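Local coordinates for beta carbonic anhydrase (Burkholderia pseudomallei, PDB 6YJN), which probably catalyses the interconversion of carbon dioxide and hydrogencarbonate as a zinc-dependent beta-class carbonic anhydrase that assembles into a tetramer, at residues N80-I85 with C164-V169; I70-V75 with V97-H102; N109-N114 with H125-V130. All blocks are in the same frame, centred on the assembly; numbering follows the deposited sequence.

Interaction 1: residues N80-I85 with C164-V169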
ATOM      1  N   ASN A  80       2.813   0.982  -5.499  1.00 58.24           N
ATOM      2  CA  ASN A  80       2.890   2.185  -6.326  1.00 61.41           C
ATOM      3  C   ASN A  80       4.225   2.230  -7.088  1.00 73.27           C
ATOM      4  O   ASN A  80       4.279   2.316  -8.324  1.00 73.49           O
ATOM      5  CB  ASN A  80       2.566   3.450  -5.533  1.00 58.83           C
ATOM      6  CG  ASN A  80       2.720   4.723  -6.345  1.00 68.38           C
ATOM      7  OD1 ASN A  80       3.427   4.747  -7.347  1.00 68.85           O
ATOM      8  ND2 ASN A  80       2.089   5.804  -5.908  1.00 73.18           N
ATOM      9  N   CYS A  81       5.316   2.138  -6.329  1.00 76.20           N
ATOM     10  CA  CYS A  81       6.646   2.198  -6.894  1.00 67.10           C
ATOM     11  C   CYS A  81       7.006   0.862  -7.539  1.00 67.34           C
ATOM     12  O   CYS A  81       7.457   0.831  -8.689  1.00 65.45           O
ATOM     13  CB  CYS A  81       7.643   2.567  -5.808  1.00 75.02           C
ATOM     14  SG  CYS A  81       9.283   2.957  -6.464  1.00 84.26           S
ATOM     15  N   LEU A  82       6.830  -0.234  -6.791  1.00 59.64           N
ATOM     16  CA  LEU A  82       7.167  -1.538  -7.338  1.00 61.45           C
ATOM     17  C   LEU A  82       6.591  -1.662  -8.754  1.00 67.15           C
ATOM     18  O   LEU A  82       7.273  -2.159  -9.653  1.00 70.51           O
ATOM     19  CB  LEU A  82       6.628  -2.650  -6.429  1.00 65.61           C
ATOM     20  CG  LEU A  82       7.332  -2.882  -5.088  1.00 63.81           C
ATOM     21  CD1 LEU A  82       6.763  -4.117  -4.407  1.00 51.00           C
ATOM     22  CD2 LEU A  82       8.842  -3.005  -5.237  1.00 59.35           C
ATOM     23  N   SER A  83       5.337  -1.205  -8.940  1.00 63.95           N
ATOM     24  CA  SER A  83       4.649  -1.235 -10.222  1.00 64.06           C
ATOM     25  C   SER A  83       5.483  -0.531 -11.287  1.00 71.56           C
ATOM     26  O   SER A  83       5.802  -1.127 -12.311  1.00 72.89           O
ATOM     27  CB  SER A  83       3.294  -0.600 -10.129  1.00 71.15           C
ATOM     28  OG  SER A  83       2.303  -1.584  -9.875  1.00 74.12           O
ATOM     29  N   VAL A  84       5.819   0.739 -11.024  1.00 74.14           N
ATOM     30  CA  VAL A  84       6.705   1.541 -11.856  1.00 69.35           C
ATOM     31  C   VAL A  84       7.944   0.724 -12.241  1.00 69.52           C
ATOM     32  O   VAL A  84       8.312   0.676 -13.419  1.00 65.88           O
ATOM     33  CB  VAL A  84       7.066   2.878 -11.171  1.00 71.48           C
ATOM     34  CG1 VAL A  84       8.132   3.645 -11.926  1.00 81.59           C
ATOM     35  CG2 VAL A  84       5.857   3.779 -10.945  1.00 67.47           C
ATOM     36  N   ILE A  85       8.550   0.044 -11.255  1.00 68.78           N
ATOM     37  CA  ILE A  85       9.818  -0.655 -11.447  1.00 63.96           C
ATOM     38  C   ILE A  85       9.635  -1.902 -12.308  1.00 71.15           C
ATOM     39  O   ILE A  85      10.391  -2.115 -13.262  1.00 70.93           O
ATOM     40  CB  ILE A  85      10.496  -0.983 -10.106  1.00 61.04           C
ATOM     41  CG1 ILE A  85      10.769   0.285  -9.297  1.00 67.25           C
ATOM     42  CG2 ILE A  85      11.744  -1.837 -10.284  1.00 54.77           C
ATOM     43  CD1 ILE A  85      10.827   0.044  -7.800  1.00 66.61           C
ATOM     44  N   CYS A 164      17.212  -3.173  -4.969  1.00 91.84           N
ATOM     45  CA  CYS A 164      18.062  -4.299  -5.314  1.00 77.08           C
ATOM     46  C   CYS A 164      17.531  -5.553  -4.646  1.00 73.44           C
ATOM     47  O   CYS A 164      17.780  -6.655  -5.120  1.00 87.86           O
ATOM     48  CB  CYS A 164      19.492  -4.066  -4.852  1.00 86.88           C
ATOM     49  SG  CYS A 164      20.426  -2.992  -5.970  1.00 85.99           S
ATOM     50  N   ARG A 165      16.792  -5.378  -3.552  1.00 68.62           N
ATOM     51  CA  ARG A 165      16.242  -6.531  -2.867  1.00 65.41           C
ATOM     52  C   ARG A 165      14.911  -6.927  -3.503  1.00 63.29           C
ATOM     53  O   ARG A 165      14.412  -8.018  -3.248  1.00 64.16           O
ATOM     54  CB  ARG A 165      16.136  -6.278  -1.358  1.00 73.96           C
ATOM     55  CG  ARG A 165      17.404  -6.560  -0.560  1.00 64.72           C
ATOM     56  CD  ARG A 165      17.373  -5.858   0.800  1.00 59.75           C
ATOM     57  N   THR A 166      14.349  -6.067  -4.362  1.00 61.89           N
ATOM     58  CA  THR A 166      13.034  -6.378  -4.899  1.00 66.01           C
ATOM     59  C   THR A 166      13.091  -7.703  -5.644  1.00 72.93           C
ATOM     60  O   THR A 166      14.158  -8.120  -6.105  1.00 74.05           O
ATOM     61  CB  THR A 166      12.445  -5.277  -5.784  1.00 65.88           C
ATOM     62  OG1 THR A 166      13.170  -5.253  -7.013  1.00 71.88           O
ATOM     63  CG2 THR A 166      12.444  -3.914  -5.127  1.00 67.11           C
ATOM     64  N   THR A 167      11.931  -8.365  -5.736  1.00 76.38           N
ATOM     65  CA  THR A 167      11.867  -9.588  -6.518  1.00 75.84           C
ATOM     66  C   THR A 167      12.130  -9.212  -7.973  1.00 73.58           C
ATOM     67  O   THR A 167      12.947  -9.842  -8.644  1.00 77.48           O
ATOM     68  CB  THR A 167      10.536 -10.325  -6.340  1.00 70.04           C
ATOM     69  OG1 THR A 167       9.531  -9.442  -6.828  1.00 81.15           O
ATOM     70  CG2 THR A 167      10.222 -10.690  -4.909  1.00 62.49           C
ATOM     71  N   ILE A 168      11.462  -8.140  -8.413  1.00 65.43           N
ATOM     72  CA  ILE A 168      11.549  -7.649  -9.781  1.00 66.59           C
ATOM     73  C   ILE A 168      12.993  -7.685 -10.255  1.00 67.42           C
ATOM     74  O   ILE A 168      13.294  -8.347 -11.247  1.00 79.87           O
ATOM     75  CB  ILE A 168      10.958  -6.232  -9.924  1.00 61.20           C
ATOM     76  CG1 ILE A 168       9.527  -6.154  -9.393  1.00 53.43           C
ATOM     77  CG2 ILE A 168      11.043  -5.762 -11.364  1.00 57.17           C
ATOM     78  CD1 ILE A 168       9.141  -4.769  -8.915  1.00 60.09           C
ATOM     79  N   VAL A 169      13.857  -6.975  -9.523  1.00 68.57           N
ATOM     80  CA  VAL A 169      15.260  -6.813  -9.873  1.00 69.53           C
ATOM     81  C   VAL A 169      15.996  -8.145  -9.755  1.00 69.51           C
ATOM     82  O   VAL A 169      16.710  -8.524 -10.675  1.00 73.13           O
ATOM     83  CB  VAL A 169      15.934  -5.713  -9.026  1.00 72.07           C
ATOM     84  CG1 VAL A 169      17.456  -5.744  -9.125  1.00 78.38           C
ATOM     85  CG2 VAL A 169      15.403  -4.330  -9.365  1.00 63.35           C
TER
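I168 reaches across to L82 and I85 on one side of helix 79-92, in a buried apolar contact without hydrogen bonds between the segments. From its CB the side chain divides into two branches with different targets. CG2 lies anti to the backbone N and meets CG2 of I85 at 4.1 Å, the two isoleucine side chains crossing at about a right angle. The longer branch starts beside the backbone N (chi1 -54°) and runs through CG1 to CD1, which lies against L82, 4.1 Å from its CD2 and beside its carbonyl O. L82 extends the apolar patch toward the start of helix 167-174, where its CD2 packs 3.7 Å from CG2 of T166. While the methyl of T166 does this, its hydroxyl caps helix 167-174 as N-cap: OG1 accepts a nearly straight bond from V169 N (3.1 Å, 166°) and is also hydrogen-bonded to V163 O in the preceding helix. One threonine thus serves both the helix start and the apolar contact. The patch lies just past the end of helix 145-165, where T166 and helix 167-174 meet helix 79-92. I85 also rests on L42 of strand 41-46, and L82 packs on L79 of the fourth subunit, so this corner joins sheet, helices and a subunit interface.

Interaction 2: residues I70-V75 with V97-H102. With ZN (zinc ion), chain B.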
ATOM      1  N   ILE A  70       7.366  11.463  -1.755  1.00 80.54           N
ATOM      2  CA  ILE A  70       8.002  12.333  -0.776  1.00 72.29           C
ATOM      3  C   ILE A  70       9.209  11.611  -0.178  1.00 65.80           C
ATOM      4  O   ILE A  70       9.058  10.608   0.512  1.00 79.53           O
ATOM      5  CB  ILE A  70       7.045  13.029   0.239  1.00 69.41           C
ATOM      6  CG1 ILE A  70       7.538  12.951   1.692  1.00 58.08           C
ATOM      7  CG2 ILE A  70       5.578  12.619   0.098  1.00 63.32           C
ATOM      8  N   ALA A  71      10.398  12.090  -0.572  1.00 60.93           N
ATOM      9  CA  ALA A  71      11.710  11.693  -0.082  1.00 57.11           C
ATOM     10  C   ALA A  71      12.247  10.490  -0.846  1.00 64.01           C
ATOM     11  O   ALA A  71      13.146   9.803  -0.353  1.00 61.92           O
ATOM     12  CB  ALA A  71      11.689  11.444   1.404  1.00 58.16           C
ATOM     13  N   ASN A  72      11.708  10.247  -2.050  1.00 63.91           N
ATOM     14  CA  ASN A  72      12.223   9.178  -2.895  1.00 69.44           C
ATOM     15  C   ASN A  72      12.444   7.919  -2.054  1.00 70.87           C
ATOM     16  O   ASN A  72      13.554   7.416  -1.944  1.00 66.07           O
ATOM     17  CB  ASN A  72      13.502   9.591  -3.633  1.00 71.31           C
ATOM     18  CG  ASN A  72      14.568  10.176  -2.726  1.00 77.41           C
ATOM     19  OD1 ASN A  72      14.724  11.396  -2.666  1.00 85.46           O
ATOM     20  ND2 ASN A  72      15.290   9.328  -2.005  1.00 67.62           N
ATOM     21  N   VAL A  73      11.367   7.428  -1.441  1.00 69.50           N
ATOM     22  CA  VAL A  73      11.413   6.261  -0.584  1.00 67.16           C
ATOM     23  C   VAL A  73      10.919   5.075  -1.406  1.00 72.32           C
ATOM     24  O   VAL A  73       9.890   5.161  -2.084  1.00 78.98           O
ATOM     25  CB  VAL A  73      10.516   6.483   0.656  1.00 72.82           C
ATOM     26  CG1 VAL A  73      10.556   5.324   1.635  1.00 64.26           C
ATOM     27  CG2 VAL A  73      10.803   7.797   1.369  1.00 74.14           C
ATOM     28  N   VAL A  74      11.660   3.969  -1.329  1.00 67.25           N
ATOM     29  CA  VAL A  74      11.213   2.707  -1.896  1.00 71.55           C
ATOM     30  C   VAL A  74      10.838   1.782  -0.741  1.00 72.95           C
ATOM     31  O   VAL A  74      11.727   1.256  -0.071  1.00 82.49           O
ATOM     32  CB  VAL A  74      12.290   2.083  -2.811  1.00 74.45           C
ATOM     33  CG1 VAL A  74      11.938   0.678  -3.263  1.00 59.73           C
ATOM     34  CG2 VAL A  74      12.600   2.965  -4.011  1.00 78.72           C
ATOM     35  N   VAL A  75       9.525   1.630  -0.503  1.00 66.11           N
ATOM     36  CA  VAL A  75       9.006   0.672   0.464  1.00 69.26           C
ATOM     37  C   VAL A  75       8.938  -0.716  -0.187  1.00 74.17           C
ATOM     38  O   VAL A  75       8.481  -0.865  -1.324  1.00 77.47           O
ATOM     39  CB  VAL A  75       7.652   1.115   1.054  1.00 62.44           C
ATOM     40  CG1 VAL A  75       7.071   0.104   2.022  1.00 69.33           C
ATOM     41  CG2 VAL A  75       7.742   2.468   1.723  1.00 66.49           C
ATOM     42  N   VAL A  97      18.472   1.745 -13.225  1.00 76.28           N
ATOM     43  CA  VAL A  97      17.629   2.396 -12.240  1.00 83.57           C
ATOM     44  C   VAL A  97      18.542   3.196 -11.309  1.00 90.75           C
ATOM     45  O   VAL A  97      19.641   2.748 -10.963  1.00 81.99           O
ATOM     46  CB  VAL A  97      16.753   1.366 -11.496  1.00 82.50           C
ATOM     47  CG1 VAL A  97      16.072   1.944 -10.268  1.00 73.70           C
ATOM     48  CG2 VAL A  97      15.722   0.744 -12.420  1.00 74.61           C
ATOM     49  N   MET A  98      18.078   4.396 -10.936  1.00 91.93           N
ATOM     50  CA  MET A  98      18.820   5.265 -10.037  1.00 88.90           C
ATOM     51  C   MET A  98      17.880   6.050  -9.112  1.00 95.39           C
ATOM     52  O   MET A  98      16.971   6.767  -9.559  1.00 77.19           O
ATOM     53  CB  MET A  98      19.645   6.238 -10.867  1.00 88.35           C
ATOM     54  CG  MET A  98      18.799   6.851 -11.941  1.00 96.05           C
ATOM     55  SD  MET A  98      19.714   7.031 -13.469  1.00 94.02           S
ATOM     56  CE  MET A  98      18.468   7.860 -14.453  1.00 96.83           C
ATOM     57  N   VAL A  99      18.131   5.877  -7.804  1.00 89.37           N
ATOM     58  CA  VAL A  99      17.458   6.575  -6.723  1.00 87.30           C
ATOM     59  C   VAL A  99      18.202   7.891  -6.552  1.00 76.57           C
ATOM     60  O   VAL A  99      19.367   7.895  -6.174  1.00 86.78           O
ATOM     61  CB  VAL A  99      17.489   5.745  -5.415  1.00 91.76           C
ATOM     62  CG1 VAL A  99      16.895   6.494  -4.230  1.00 87.44           C
ATOM     63  CG2 VAL A  99      16.851   4.364  -5.553  1.00 73.60           C
ATOM     64  N   VAL A 100      17.534   9.001  -6.862  1.00 66.28           N
ATOM     65  CA  VAL A 100      18.208  10.286  -6.795  1.00 69.88           C
ATOM     66  C   VAL A 100      17.574  11.157  -5.707  1.00 73.78           C
ATOM     67  O   VAL A 100      16.488  11.714  -5.900  1.00 74.60           O
ATOM     68  CB  VAL A 100      18.231  11.025  -8.150  1.00 72.93           C
ATOM     69  CG1 VAL A 100      19.302  12.108  -8.165  1.00 64.96           C
ATOM     70  CG2 VAL A 100      18.397  10.096  -9.341  1.00 72.47           C
ATOM     71  N   GLY A 101      18.290  11.287  -4.581  1.00 61.51           N
ATOM     72  CA  GLY A 101      17.960  12.252  -3.547  1.00 65.81           C
ATOM     73  C   GLY A 101      18.455  13.654  -3.899  1.00 76.93           C
ATOM     74  O   GLY A 101      19.150  13.845  -4.897  1.00 92.07           O
ATOM     75  N   HIS A 102      18.094  14.639  -3.069  1.00 69.85           N
ATOM     76  CA  HIS A 102      18.328  16.029  -3.404  1.00 70.11           C
ATOM     77  C   HIS A 102      18.546  16.874  -2.140  1.00 76.07           C
ATOM     78  O   HIS A 102      17.713  16.895  -1.226  1.00 74.37           O
ATOM     79  CB  HIS A 102      17.192  16.502  -4.322  1.00 69.76           C
ATOM     80  CG  HIS A 102      15.988  16.970  -3.586  1.00 73.23           C
ATOM     81  ND1 HIS A 102      15.833  18.280  -3.188  1.00 93.05           N
ATOM     82  CD2 HIS A 102      14.908  16.308  -3.142  1.00 79.13           C
ATOM     83  CE1 HIS A 102      14.699  18.408  -2.539  1.00 94.25           C
ATOM     84  NE2 HIS A 102      14.107  17.212  -2.513  1.00 85.88           N
TER
HETATM   85 ZN    ZN B 301      12.775  16.292  -1.595  1.00 89.69          ZN
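N72 points its amide at strand 96-102, meeting V99 and the backbone from V100 to G101, while H102 at the strand end binds the zinc ion. The van der Waals part belongs to the amide. OD1 sits 3.5 Å from CA of G101, where no side chain intervenes, and ND2 lies 3.9 Å from CG1 of V99; the two side chains cross at about a right angle. The bend of the loop delivers this group: A71 and N72 both have positive phi, and N72 CG falls between its backbone N and carbonyl carbon (chi1 51°). V99 CG1, anti to its own backbone N, rises toward the loop, and the same valine packs on Q159 and V160 of helix 145-165.

The polar part runs beside the contact, with no hydrogen bond between the segments. N72 OD1 and V100 O, both acceptors, stand 3.7 Å apart. The loop is fastened instead to helix 145-165: A71 O accepts from N155 ND2, V74 N donates to Q159 OE1, and V74 O accepts from N162 ND2.

Coordination is the third kind. H102 NE2 binds zinc at 1.9 Å, with C46, C105 and D48 as the remaining protein ligands. The N72 side chain lies about 4 Å from that of C46, so N72 lies next to one of the zinc ligands. Four protein ligands, with an aspartate among them, are the hallmark of the closed, type II form of beta carbonic anhydrases; in that form the carboxylate holds the position where a catalytic water or hydroxide would bind, which is consistent with the inactive form of the enzyme.

Interaction 3: residues N109-N114 with H125-V130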
ATOM      1  N   ASN A 109      14.155  16.672   5.755  1.00 97.82           N
ATOM      2  CA  ASN A 109      14.189  17.680   6.799  1.00 93.31           C
ATOM      3  C   ASN A 109      13.145  17.338   7.854  1.00 89.23           C
ATOM      4  O   ASN A 109      13.489  17.082   9.006  1.00104.34           O
ATOM      5  CB  ASN A 109      13.975  19.096   6.259  1.00 86.04           C
ATOM      6  CG  ASN A 109      14.579  20.152   7.160  1.00 90.20           C
ATOM      7  OD1 ASN A 109      15.213  19.831   8.160  1.00109.58           O
ATOM      8  ND2 ASN A 109      14.415  21.413   6.806  1.00 98.06           N
ATOM      9  N   ALA A 110      11.877  17.320   7.436  1.00 79.40           N
ATOM     10  CA  ALA A 110      10.765  17.184   8.363  1.00 82.86           C
ATOM     11  C   ALA A 110      11.003  15.985   9.288  1.00 91.86           C
ATOM     12  O   ALA A 110      10.718  16.045  10.486  1.00 96.52           O
ATOM     13  CB  ALA A 110       9.471  17.082   7.592  1.00 74.43           C
ATOM     14  N   ALA A 111      11.546  14.909   8.706  1.00 94.30           N
ATOM     15  CA  ALA A 111      11.942  13.708   9.416  1.00 91.69           C
ATOM     16  C   ALA A 111      12.951  14.086  10.491  1.00 95.59           C
ATOM     17  O   ALA A 111      12.545  14.424  11.596  1.00110.10           O
ATOM     18  CB  ALA A 111      12.523  12.721   8.435  1.00101.88           C
ATOM     19  N   LEU A 112      14.242  14.035  10.126  1.00 91.88           N
ATOM     20  CA  LEU A 112      15.392  14.556  10.858  1.00 91.23           C
ATOM     21  C   LEU A 112      15.001  15.295  12.139  1.00109.09           C
ATOM     22  O   LEU A 112      15.477  14.942  13.222  1.00118.24           O
ATOM     23  CB  LEU A 112      16.182  15.474   9.919  1.00 82.70           C
ATOM     24  CG  LEU A 112      17.628  15.774  10.307  1.00 84.96           C
ATOM     25  CD1 LEU A 112      18.391  14.510  10.679  1.00 85.05           C
ATOM     26  CD2 LEU A 112      18.340  16.506   9.180  1.00 86.08           C
ATOM     27  N   HIS A 113      14.163  16.335  12.011  1.00109.21           N
ATOM     28  CA  HIS A 113      13.813  17.178  13.143  1.00113.86           C
ATOM     29  C   HIS A 113      12.424  16.824  13.654  1.00121.20           C
ATOM     30  O   HIS A 113      11.581  17.710  13.787  1.00140.91           O
ATOM     31  CB  HIS A 113      13.893  18.665  12.764  1.00119.79           C
ATOM     32  CG  HIS A 113      15.247  19.114  12.325  1.00108.51           C
ATOM     33  ND1 HIS A 113      15.534  19.381  10.999  1.00103.51           N
ATOM     34  CD2 HIS A 113      16.386  19.336  13.020  1.00103.42           C
ATOM     35  CE1 HIS A 113      16.794  19.754  10.891  1.00111.27           C
ATOM     36  NE2 HIS A 113      17.340  19.735  12.121  1.00116.49           N
ATOM     37  N   ASN A 114      12.223  15.532  13.954  1.00121.24           N
ATOM     38  CA  ASN A 114      10.936  14.943  14.302  1.00118.45           C
ATOM     39  C   ASN A 114       9.830  16.000  14.279  1.00111.91           C
ATOM     40  O   ASN A 114       9.395  16.486  15.325  1.00110.66           O
ATOM     41  CB  ASN A 114      11.026  14.144  15.604  1.00113.44           C
ATOM     42  CG  ASN A 114      10.063  12.978  15.644  1.00126.53           C
ATOM     43  OD1 ASN A 114       8.970  13.037  15.079  1.00124.85           O
ATOM     44  ND2 ASN A 114      10.464  11.904  16.301  1.00139.92           N
ATOM     45  N   HIS A 125       8.608   7.987   8.355  1.00 65.92           N
ATOM     46  CA  HIS A 125       9.169   7.052   9.308  1.00 72.73           C
ATOM     47  C   HIS A 125      10.237   6.220   8.620  1.00 66.99           C
ATOM     48  O   HIS A 125      11.273   5.925   9.216  1.00 63.36           O
ATOM     49  CB  HIS A 125       8.079   6.179   9.917  1.00 74.36           C
ATOM     50  CG  HIS A 125       7.361   6.854  11.033  1.00 80.18           C
ATOM     51  ND1 HIS A 125       8.030   7.443  12.086  1.00 90.28           N
ATOM     52  CD2 HIS A 125       6.041   7.015  11.277  1.00 87.45           C
ATOM     53  CE1 HIS A 125       7.147   7.950  12.929  1.00 98.01           C
ATOM     54  NE2 HIS A 125       5.912   7.691  12.458  1.00 78.51           N
ATOM     55  N   HIS A 126       9.963   5.897   7.355  1.00 59.04           N
ATOM     56  CA  HIS A 126      10.898   5.178   6.511  1.00 61.64           C
ATOM     57  C   HIS A 126      12.277   5.841   6.543  1.00 67.90           C
ATOM     58  O   HIS A 126      13.304   5.161   6.591  1.00 65.29           O
ATOM     59  CB  HIS A 126      10.318   5.019   5.104  1.00 55.27           C
ATOM     60  CG  HIS A 126       9.048   4.229   5.078  1.00 71.30           C
ATOM     61  ND1 HIS A 126       8.957   2.940   5.581  1.00 70.11           N
ATOM     62  CD2 HIS A 126       7.812   4.526   4.602  1.00 77.95           C
ATOM     63  CE1 HIS A 126       7.722   2.490   5.413  1.00 70.12           C
ATOM     64  NE2 HIS A 126       7.000   3.443   4.820  1.00 70.33           N
ATOM     65  N   VAL A 127      12.288   7.175   6.559  1.00 69.88           N
ATOM     66  CA  VAL A 127      13.516   7.940   6.490  1.00 64.36           C
ATOM     67  C   VAL A 127      14.101   8.066   7.895  1.00 72.85           C
ATOM     68  O   VAL A 127      15.318   7.994   8.086  1.00 73.75           O
ATOM     69  CB  VAL A 127      13.233   9.302   5.843  1.00 69.60           C
ATOM     70  CG1 VAL A 127      14.378  10.282   6.024  1.00 71.52           C
ATOM     71  CG2 VAL A 127      12.853   9.142   4.377  1.00 70.50           C
ATOM     72  N   GLN A 128      13.223   8.217   8.887  1.00 71.43           N
ATOM     73  CA  GLN A 128      13.684   8.152  10.264  1.00 77.64           C
ATOM     74  C   GLN A 128      14.434   6.831  10.498  1.00 79.13           C
ATOM     75  O   GLN A 128      15.357   6.757  11.319  1.00 73.44           O
ATOM     76  CB  GLN A 128      12.498   8.378  11.207  1.00 73.56           C
ATOM     77  CG  GLN A 128      12.105   9.837  11.358  1.00 83.63           C
ATOM     78  CD  GLN A 128      10.767  10.007  12.035  1.00 95.56           C
ATOM     79  OE1 GLN A 128       9.750  10.342  11.417  1.00 95.06           O
ATOM     80  NE2 GLN A 128      10.749   9.745  13.330  1.00105.03           N
ATOM     81  N   ASP A 129      14.037   5.783   9.758  1.00 68.77           N
ATOM     82  CA  ASP A 129      14.592   4.457   9.963  1.00 70.38           C
ATOM     83  C   ASP A 129      16.054   4.485   9.534  1.00 79.31           C
ATOM     84  O   ASP A 129      16.931   3.963  10.219  1.00 86.68           O
ATOM     85  CB  ASP A 129      13.778   3.381   9.243  1.00 67.41           C
ATOM     86  CG  ASP A 129      12.479   2.990   9.941  1.00 81.40           C
ATOM     87  OD1 ASP A 129      12.193   3.538  11.027  1.00 89.95           O
ATOM     88  OD2 ASP A 129      11.754   2.141   9.389  1.00 79.26           O
ATOM     89  N   VAL A 130      16.303   5.143   8.405  1.00 73.00           N
ATOM     90  CA  VAL A 130      17.663   5.294   7.933  1.00 72.47           C
ATOM     91  C   VAL A 130      18.456   6.088   8.967  1.00 75.77           C
ATOM     92  O   VAL A 130      19.632   5.803   9.183  1.00 77.52           O
ATOM     93  CB  VAL A 130      17.718   5.964   6.546  1.00 73.00           C
ATOM     94  CG1 VAL A 130      19.151   6.065   6.032  1.00 80.86           C
ATOM     95  CG2 VAL A 130      16.838   5.255   5.531  1.00 69.84           C
TER
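A111 sets its methyl against V127 and Q128, and this is the close part of the contact between helix 106-112 and helix 120-133. CB of A111 lies 3.9 Å from CG1 of V127, a branch held anti to the backbone N (chi1 167°), and 4.1 Å from CG of Q128. With just a methyl on the A111 side, the two backbones come near, with CA atoms of A111 and Q128 only 5.9 Å apart. A111 and V127 are buried.

Farther out the contact becomes loose. Q128 runs extended beyond CG and carries its amide past A111 to N114, which lies in the exposed turn after the helix. There NE2 of Q128 comes 3.7 Å from ND2 of N114; both are donors and form no hydrogen bond, and the amide planes stand 65° apart. The turn has a weak tie of its own, H113 ND1 to N109 OD1 (2.9 Å, 127°), and CG of L112 lies above one face of the H113 ring, offset toward its rim.

Beneath the close part, V127 touches N155 of helix 145-165 as well as A71 and V73 of the loop after strand 64-69, while L112 packs on Y148 and L151 of that helix. From another side of helix 120-133, H126 NE2 and D129 OD2 hydrogen-bond T77 and H76 of the third subunit, so the helix packs on both that loop and another subunit.

In the fold
Interaction 2 lies between the other two, its centre 12 Å from that of interaction 1 and 14 Å from that of interaction 3, and it holds the zinc ligand H102. The loop 70-75 touches both neighbours: V74 CG2 packs on C81 SG (4.1 Å) of interaction 1, and V73 CG1 on H126 CB (3.5 Å) of interaction 3. Through the side chain of V127, interaction 3 comes to about 9 Å from the zinc ion, whereas interaction 1 lies away from the metal site. Interactions 1 and 3 do not touch, their centres 23 Å apart, yet each borders the third subunit, and V75 of the loop itself packs on T77 of that subunit.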